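Local coordinates for protein formyltransferase (PDB 4NV1) that belongs to the formyltransferase family, joining a Rossmann-like N-terminal domain to a C-terminal dimerization region, with dTDP-4-amino-4,6-dideoxyglucose held in a pocket, at residues K4-V9 with D168-K173; I112-I117 with Y211-T216. All coordinates share one frame; numbering follows the deposited sequence.

Interaction 1 of 2, residues K4-V9 with D168-K173; sequences KKIFVV and DILNNK
The backbones of K4, at the start of strand 4-9, and L170, in the last turn of helix 147-170, come nearest each other with their CA atoms 7.3 Å apart. That gap leaves the contact to side chains, and two residues of the strand share one leucine. K4 and I6 both set out toward the helix end. With CG1 beside the backbone N and the chain extended beyond it (chi2 167°), I6 puts its CD1 methyl foremost, and it meets one branch of L170, CD2, at 3.6 Å. The two side chains cross at about a right angle and touch through these two methyls. K4 works differently: its chain bends at chi2 (113°) and runs past the leucine's carbonyl, CE lying 3.3 Å from L170 O. The amine goes on beyond, leaving NZ 4.7 Å from L170 O, so the methylenes do the touching. The partial negative charge of the helix end may still draw the amine weakly. Just past L170 the helix closes in a Schellman motif: N172 takes positive phi (46°), N172 N bonds to I169 O at 3.0 Å, and K173 N reaches back to D168 O. In the fold, strand 4-9 lies inside the large mixed sheet, between strands 29-35 and 70-74. I6 also packs on V29 and F72, L170 on L70, and I169 on L70 and I91, so the helix end lies over strands 4-9, 70-74 and 89-94 on one face of the sheet.

Interaction 2 of 2, residues I112-I117 with Y211-T216; sequences INKLPI and YLRAMT
I112 and Y211 lie side by side and point the same way, two neighbours running alongside each other with A214 filling in beside the isoleucine. I112 heads toward the other helix, and its longer branch does the work: CG1 rests 3.6 Å from A214 CB, and CD1 reaches the tyrosine ring obliquely, 4.1 Å from Y211 CD1. The small alanine lets the branch come close to the helix backbone, CG1 standing 4.1 Å from Y211 CA. Y211 has its ring anti to the backbone N (chi1 169°), where M215 CG sits 3.7 Å above one ring face, offset toward the rim, while the hydroxyl is tied to M194 O.

The polar side of the contact is a pair of cations. K114, which leaves the helix with positive phi, sends its chain back so that NZ comes 4.4 Å from R213 NH2. D210 probably offsets this closeness, its OD2 forming a salt bridge with K114 NZ and its OD1 one with R213 NE, while R213 NH1 is spent on the carbonyls of N142 and E145. A water in the plane of the guanidinium, at its edge, accepts weakly from both cations, 3.3 Å from K114 NZ.

Behind K114, N113 OD1 takes the amide of L115 at 3.0 Å in an Asx turn. Y211 also packs on M205 of the second subunit, and L212 on that subunit's L237. Thus two helix C-termini, one from the formyl transferase part of the chain and the other from the dimerization region, meet beside the subunit interface. The side chain of A214 is about 9 Å from the bound dTDP-4-amino-4,6-dideoxyglucose; the M215 side chain packs on Y191, and M215 O is hydrogen-bonded to N222 ND2, both residues of its pocket.

Overall arrangement
Both contacts use the C-terminal end of a helix, but they hold different elements on opposite sides of the chain's centre, about 18 Å apart at their nearest atoms. Interaction 1 packs a helix end on the large sheet; interaction 2 sets one helix end against another, close to the second subunit and the ligand pocket. Each is partly buried and combines an apolar touch with a lysine nearer the surface. In interaction 1 the lysine only brings its methylenes up to a carbonyl oxygen, whereas in interaction 2 it belongs to a cluster of lysine, arginine, aspartate and water. Along the sequence their segments alternate, so the chain passes between the two sites repeatedly.

Interaction 1 of 2, residues K4-V9 with D168-K173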
ATOM      1  N   LYS A   4      24.709  40.953  11.721  1.00 53.13           N
ATOM      2  CA  LYS A   4      24.446  40.397  10.399  1.00 49.57           C
ATOM      3  C   LYS A   4      22.972  40.452  10.055  1.00 37.66           C
ATOM      4  O   LYS A   4      22.124  40.267  10.909  1.00 32.61           O
ATOM      5  CB  LYS A   4      24.959  38.964  10.269  1.00 53.75           C
ATOM      6  CG  LYS A   4      26.475  38.832  10.411  1.00 60.62           C
ATOM      7  CD  LYS A   4      26.866  38.077  11.681  1.00 63.55           C
ATOM      8  CE  LYS A   4      28.199  38.504  12.283  1.00 71.10           C
ATOM      9  NZ  LYS A   4      27.956  39.273  13.535  1.00 76.66           N
ATOM     10  N   LYS A   5      22.699  40.719   8.788  1.00 33.26           N
ATOM     11  CA  LYS A   5      21.348  40.881   8.298  1.00 40.45           C
ATOM     12  C   LYS A   5      21.159  39.775   7.289  1.00 32.28           C
ATOM     13  O   LYS A   5      21.931  39.676   6.345  1.00 32.30           O
ATOM     14  CB  LYS A   5      21.130  42.226   7.602  1.00 44.27           C
ATOM     15  CG  LYS A   5      20.672  43.367   8.527  1.00 55.41           C
ATOM     16  CD  LYS A   5      19.458  44.155   8.011  1.00 64.11           C
ATOM     17  CE  LYS A   5      18.119  43.406   8.120  1.00 59.16           C
ATOM     18  NZ  LYS A   5      17.041  44.131   7.394  1.00 56.73           N
ATOM     19  N   ILE A   6      20.087  39.020   7.446  1.00 29.34           N
ATOM     20  CA  ILE A   6      19.894  37.749   6.757  1.00 28.77           C
ATOM     21  C   ILE A   6      18.521  37.639   6.129  1.00 29.58           C
ATOM     22  O   ILE A   6      17.501  38.004   6.766  1.00 27.82           O
ATOM     23  CB  ILE A   6      20.069  36.615   7.780  1.00 31.90           C
ATOM     24  CG1 ILE A   6      21.474  36.712   8.389  1.00 33.56           C
ATOM     25  CG2 ILE A   6      19.892  35.251   7.119  1.00 36.47           C
ATOM     26  CD1 ILE A   6      21.666  35.854   9.614  1.00 39.32           C
ATOM     27  N   PHE A   7      18.478  37.083   4.925  1.00 30.16           N
ATOM     28  CA  PHE A   7      17.206  36.618   4.382  1.00 30.93           C
ATOM     29  C   PHE A   7      17.206  35.099   4.166  1.00 34.67           C
ATOM     30  O   PHE A   7      18.208  34.472   3.780  1.00 28.49           O
ATOM     31  CB  PHE A   7      16.789  37.390   3.134  1.00 27.12           C
ATOM     32  CG  PHE A   7      17.558  37.060   1.896  1.00 25.51           C
ATOM     33  CD1 PHE A   7      18.761  37.685   1.606  1.00 28.73           C
ATOM     34  CD2 PHE A   7      17.066  36.154   0.984  1.00 26.47           C
ATOM     35  CE1 PHE A   7      19.489  37.416   0.460  1.00 25.48           C
ATOM     36  CE2 PHE A   7      17.786  35.862  -0.161  1.00 28.96           C
ATOM     37  CZ  PHE A   7      18.991  36.491  -0.432  1.00 30.83           C
ATOM     38  N   VAL A   8      16.026  34.527   4.370  1.00 30.35           N
ATOM     39  CA  VAL A   8      15.776  33.107   4.282  1.00 30.48           C
ATOM     40  C   VAL A   8      14.540  32.953   3.452  1.00 30.48           C
ATOM     41  O   VAL A   8      13.490  33.421   3.848  1.00 35.02           O
ATOM     42  CB  VAL A   8      15.520  32.578   5.678  1.00 29.79           C
ATOM     43  CG1 VAL A   8      14.955  31.152   5.683  1.00 31.68           C
ATOM     44  CG2 VAL A   8      16.791  32.708   6.475  1.00 35.59           C
ATOM     45  N   VAL A   9      14.706  32.316   2.305  1.00 29.55           N
ATOM     46  CA  VAL A   9      13.638  31.885   1.447  1.00 30.12           C
ATOM     47  C   VAL A   9      13.276  30.397   1.564  1.00 36.39           C
ATOM     48  O   VAL A   9      14.137  29.508   1.393  1.00 31.59           O
ATOM     49  CB  VAL A   9      14.065  32.141   0.041  1.00 29.78           C
ATOM     50  CG1 VAL A   9      12.851  32.047  -0.855  1.00 32.24           C
ATOM     51  CG2 VAL A   9      14.762  33.482  -0.046  1.00 31.63           C
ATOM     52  N   ASP A 168      29.660  29.062  11.974  1.00 25.07           N
ATOM     53  CA  ASP A 168      30.771  29.286  11.072  1.00 25.89           C
ATOM     54  C   ASP A 168      30.391  30.211   9.937  1.00 28.32           C
ATOM     55  O   ASP A 168      31.174  31.075   9.507  1.00 28.58           O
ATOM     56  CB  ASP A 168      31.229  27.995  10.387  1.00 26.07           C
ATOM     57  CG  ASP A 168      31.955  27.029  11.318  1.00 32.36           C
ATOM     58  OD1 ASP A 168      32.347  25.943  10.824  1.00 36.31           O
ATOM     59  OD2 ASP A 168      32.123  27.329  12.523  1.00 33.86           O
ATOM     60  N   ILE A 169      29.215  29.956   9.378  1.00 25.34           N
ATOM     61  CA  ILE A 169      28.733  30.824   8.338  1.00 23.66           C
ATOM     62  C   ILE A 169      28.472  32.247   8.873  1.00 20.39           C
ATOM     63  O   ILE A 169      28.714  33.196   8.165  1.00 21.47           O
ATOM     64  CB  ILE A 169      27.440  30.269   7.680  1.00 23.08           C
ATOM     65  CG1 ILE A 169      27.676  28.975   6.923  1.00 21.07           C
ATOM     66  CG2 ILE A 169      26.790  31.291   6.768  1.00 23.08           C
ATOM     67  CD1 ILE A 169      26.454  28.060   6.742  1.00 19.91           C
ATOM     68  N   LEU A 170      27.869  32.422  10.044  1.00 23.13           N
ATOM     69  CA  LEU A 170      27.615  33.792  10.500  1.00 26.22           C
ATOM     70  C   LEU A 170      28.964  34.470  10.821  1.00 32.75           C
ATOM     71  O   LEU A 170      29.112  35.702  10.759  1.00 30.95           O
ATOM     72  CB  LEU A 170      26.745  33.780  11.748  1.00 26.17           C
ATOM     73  CG  LEU A 170      25.353  33.186  11.595  1.00 30.25           C
ATOM     74  CD1 LEU A 170      24.589  33.111  12.903  1.00 29.22           C
ATOM     75  CD2 LEU A 170      24.567  34.037  10.620  1.00 35.97           C
ATOM     76  N   ASN A 171      29.951  33.643  11.166  1.00 32.97           N
ATOM     77  CA  ASN A 171      31.284  34.152  11.416  1.00 34.13           C
ATOM     78  C   ASN A 171      32.068  34.329  10.189  1.00 31.74           C
ATOM     79  O   ASN A 171      33.176  34.799  10.280  1.00 33.26           O
ATOM     80  CB  ASN A 171      32.025  33.324  12.453  1.00 35.05           C
ATOM     81  CG  ASN A 171      31.382  33.523  13.810  1.00 41.49           C
ATOM     82  OD1 ASN A 171      30.868  34.625  14.104  1.00 41.77           O
ATOM     83  ND2 ASN A 171      31.319  32.466  14.607  1.00 40.98           N
ATOM     84  N   ASN A 172      31.438  34.088   9.049  1.00 28.71           N
ATOM     85  CA  ASN A 172      32.098  34.161   7.783  1.00 27.80           C
ATOM     86  C   ASN A 172      33.489  33.458   7.664  1.00 30.32           C
ATOM     87  O   ASN A 172      34.341  33.926   6.907  1.00 26.42           O
ATOM     88  CB  ASN A 172      32.260  35.605   7.388  1.00 30.23           C
ATOM     89  CG  ASN A 172      32.428  35.729   5.900  1.00 35.30           C
ATOM     90  OD1 ASN A 172      31.876  34.951   5.143  1.00 32.55           O
ATOM     91  ND2 ASN A 172      33.237  36.668   5.472  1.00 39.83           N
ATOM     92  N   LYS A 173      33.663  32.374   8.405  1.00 27.33           N
ATOM     93  CA  LYS A 173      34.762  31.410   8.257  1.00 28.22           C
ATOM     94  C   LYS A 173      34.232  29.947   8.271  1.00 24.83           C
ATOM     95  O   LYS A 173      33.966  29.351   9.302  1.00 25.47           O
ATOM     96  CB  LYS A 173      35.737  31.671   9.387  1.00 34.37           C
ATOM     97  CG  LYS A 173      36.666  30.579   9.875  1.00 41.43           C
ATOM     98  CD  LYS A 173      37.631  31.181  10.913  1.00 50.76           C
ATOM     99  CE  LYS A 173      39.077  30.742  10.733  1.00 49.95           C
ATOM    100  NZ  LYS A 173      39.626  31.330   9.471  1.00 53.65           N
TER

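Interaction 2 of 2, residues I112-I117 with Y211-T216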
ATOM      1  N   ILE A 112      15.522   4.298  -6.903  1.00 19.61           N
ATOM      2  CA  ILE A 112      15.625   3.560  -8.148  1.00 20.09           C
ATOM      3  C   ILE A 112      17.015   3.288  -8.700  1.00 27.05           C
ATOM      4  O   ILE A 112      17.319   2.144  -9.062  1.00 23.63           O
ATOM      5  CB  ILE A 112      14.784   4.236  -9.241  1.00 20.35           C
ATOM      6  CG1 ILE A 112      13.293   4.181  -8.837  1.00 20.20           C
ATOM      7  CG2 ILE A 112      15.046   3.610 -10.618  1.00 21.09           C
ATOM      8  CD1 ILE A 112      12.400   5.182  -9.577  1.00 20.24           C
ATOM      9  N   ASN A 113      17.821   4.334  -8.845  1.00 25.92           N
ATOM     10  CA  ASN A 113      19.112   4.194  -9.496  1.00 24.06           C
ATOM     11  C   ASN A 113      20.287   3.951  -8.597  1.00 20.92           C
ATOM     12  O   ASN A 113      21.348   3.800  -9.076  1.00 30.19           O
ATOM     13  CB  ASN A 113      19.333   5.359 -10.453  1.00 27.08           C
ATOM     14  CG  ASN A 113      19.617   6.687  -9.767  1.00 24.24           C
ATOM     15  OD1 ASN A 113      20.140   6.770  -8.664  1.00 21.35           O
ATOM     16  ND2 ASN A 113      19.299   7.745 -10.475  1.00 24.83           N
ATOM     17  N   LYS A 114      20.091   3.869  -7.294  1.00 20.10           N
ATOM     18  CA  LYS A 114      21.075   3.619  -6.279  1.00 21.71           C
ATOM     19  C   LYS A 114      22.237   4.581  -6.121  1.00 23.29           C
ATOM     20  O   LYS A 114      23.062   4.285  -5.293  1.00 21.54           O
ATOM     21  CB  LYS A 114      21.630   2.182  -6.298  1.00 25.15           C
ATOM     22  CG  LYS A 114      20.609   1.145  -6.721  1.00 28.95           C
ATOM     23  CD  LYS A 114      19.453   1.158  -5.721  1.00 29.90           C
ATOM     24  CE  LYS A 114      18.406   0.102  -6.029  1.00 30.17           C
ATOM     25  NZ  LYS A 114      17.482   0.111  -4.841  1.00 32.35           N
ATOM     26  N   LEU A 115      22.281   5.728  -6.810  1.00 25.53           N
ATOM     27  CA  LEU A 115      23.214   6.790  -6.400  1.00 24.47           C
ATOM     28  C   LEU A 115      22.976   7.260  -4.964  1.00 27.54           C
ATOM     29  O   LEU A 115      21.829   7.275  -4.499  1.00 24.30           O
ATOM     30  CB  LEU A 115      23.130   7.920  -7.417  1.00 26.34           C
ATOM     31  CG  LEU A 115      23.611   7.435  -8.813  1.00 30.49           C
ATOM     32  CD1 LEU A 115      23.614   8.601  -9.785  1.00 32.31           C
ATOM     33  CD2 LEU A 115      25.000   6.783  -8.791  1.00 31.62           C
ATOM     34  N   PRO A 116      24.041   7.589  -4.209  1.00 23.57           N
ATOM     35  CA  PRO A 116      23.823   8.161  -2.886  1.00 22.69           C
ATOM     36  C   PRO A 116      22.751   9.258  -2.808  1.00 17.98           C
ATOM     37  O   PRO A 116      22.556  10.044  -3.723  1.00 17.20           O
ATOM     38  CB  PRO A 116      25.167   8.830  -2.605  1.00 25.20           C
ATOM     39  CG  PRO A 116      26.118   7.870  -3.199  1.00 24.00           C
ATOM     40  CD  PRO A 116      25.463   7.652  -4.538  1.00 27.84           C
ATOM     41  N   ILE A 117      22.178   9.358  -1.627  1.00 20.13           N
ATOM     42  CA  ILE A 117      21.179  10.379  -1.313  1.00 19.30           C
ATOM     43  C   ILE A 117      21.563  10.821   0.078  1.00 18.39           C
ATOM     44  O   ILE A 117      22.121  10.079   0.889  1.00 19.16           O
ATOM     45  CB  ILE A 117      19.743   9.752  -1.331  1.00 18.23           C
ATOM     46  CG1 ILE A 117      18.670  10.767  -0.952  1.00 16.67           C
ATOM     47  CG2 ILE A 117      19.678   8.651  -0.281  1.00 17.78           C
ATOM     48  CD1 ILE A 117      18.487  11.856  -1.970  1.00 17.29           C
ATOM     49  N   TYR A 211      10.909   0.459  -7.626  1.00 23.01           N
ATOM     50  CA  TYR A 211      10.173   1.492  -8.339  1.00 24.99           C
ATOM     51  C   TYR A 211       8.881   1.954  -7.575  1.00 24.51           C
ATOM     52  O   TYR A 211       8.564   3.155  -7.484  1.00 21.92           O
ATOM     53  CB  TYR A 211       9.816   1.012  -9.744  1.00 24.84           C
ATOM     54  CG  TYR A 211       8.834   1.919 -10.444  1.00 25.07           C
ATOM     55  CD1 TYR A 211       9.257   3.005 -11.174  1.00 25.91           C
ATOM     56  CD2 TYR A 211       7.471   1.710 -10.327  1.00 26.50           C
ATOM     57  CE1 TYR A 211       8.358   3.857 -11.792  1.00 29.69           C
ATOM     58  CE2 TYR A 211       6.569   2.542 -10.944  1.00 27.15           C
ATOM     59  CZ  TYR A 211       6.997   3.639 -11.653  1.00 30.07           C
ATOM     60  OH  TYR A 211       6.080   4.496 -12.250  1.00 30.65           O
ATOM     61  N   LEU A 212       8.088   0.998  -7.111  1.00 23.73           N
ATOM     62  CA  LEU A 212       6.813   1.309  -6.440  1.00 23.51           C
ATOM     63  C   LEU A 212       7.028   2.116  -5.141  1.00 23.39           C
ATOM     64  O   LEU A 212       6.355   3.137  -4.873  1.00 20.53           O
ATOM     65  CB  LEU A 212       6.027   0.008  -6.189  1.00 21.22           C
ATOM     66  CG  LEU A 212       5.459  -0.504  -7.509  1.00 20.62           C
ATOM     67  CD1 LEU A 212       4.920  -1.917  -7.417  1.00 20.92           C
ATOM     68  CD2 LEU A 212       4.440   0.471  -8.078  1.00 20.54           C
ATOM     69  N   ARG A 213       8.009   1.698  -4.346  1.00 20.48           N
ATOM     70  CA  ARG A 213       8.338   2.464  -3.176  1.00 20.14           C
ATOM     71  C   ARG A 213       8.937   3.848  -3.430  1.00 21.72           C
ATOM     72  O   ARG A 213       8.625   4.816  -2.682  1.00 19.40           O
ATOM     73  CB  ARG A 213       9.091   1.649  -2.126  1.00 20.95           C
ATOM     74  CG  ARG A 213      10.585   1.453  -2.412  1.00 20.31           C
ATOM     75  CD  ARG A 213      11.113   0.279  -1.641  1.00 19.27           C
ATOM     76  NE  ARG A 213      12.491  -0.108  -1.932  1.00 20.70           N
ATOM     77  CZ  ARG A 213      13.529   0.188  -1.153  1.00 21.33           C
ATOM     78  NH1 ARG A 213      13.384   0.974  -0.122  1.00 20.13           N
ATOM     79  NH2 ARG A 213      14.756  -0.260  -1.440  1.00 23.51           N
ATOM     80  N   ALA A 214       9.703   3.991  -4.506  1.00 19.77           N
ATOM     81  CA  ALA A 214      10.274   5.302  -4.840  1.00 21.31           C
ATOM     82  C   ALA A 214       9.152   6.281  -5.226  1.00 22.11           C
ATOM     83  O   ALA A 214       9.262   7.476  -5.047  1.00 17.84           O
ATOM     84  CB  ALA A 214      11.240   5.212  -6.013  1.00 20.24           C
ATOM     85  N   MET A 215       8.058   5.758  -5.782  1.00 24.80           N
ATOM     86  CA  MET A 215       6.913   6.564  -6.184  1.00 24.33           C
ATOM     87  C   MET A 215       5.792   6.743  -5.161  1.00 24.75           C
ATOM     88  O   MET A 215       4.788   7.399  -5.479  1.00 20.84           O
ATOM     89  CB  MET A 215       6.307   5.973  -7.466  1.00 29.08           C
ATOM     90  CG  MET A 215       7.203   5.928  -8.686  1.00 29.69           C
ATOM     91  SD  MET A 215       7.793   7.498  -9.321  1.00 35.94           S
ATOM     92  CE  MET A 215       6.419   8.050 -10.282  1.00 38.12           C
ATOM     93  N   THR A 216       6.016   6.248  -3.949  1.00 21.49           N
ATOM     94  CA  THR A 216       5.098   6.307  -2.848  1.00 22.21           C
ATOM     95  C   THR A 216       5.501   7.332  -1.794  1.00 22.60           C
ATOM     96  O   THR A 216       6.550   7.235  -1.124  1.00 19.64           O
ATOM     97  CB  THR A 216       4.843   4.912  -2.207  1.00 24.21           C
ATOM     98  OG1 THR A 216       4.438   3.958  -3.215  1.00 22.26           O
ATOM     99  CG2 THR A 216       3.778   5.028  -1.146  1.00 24.99           C
TER
HETATM  100  O   HOH W   1      16.410  -2.631  -3.310  1.00 34.66           O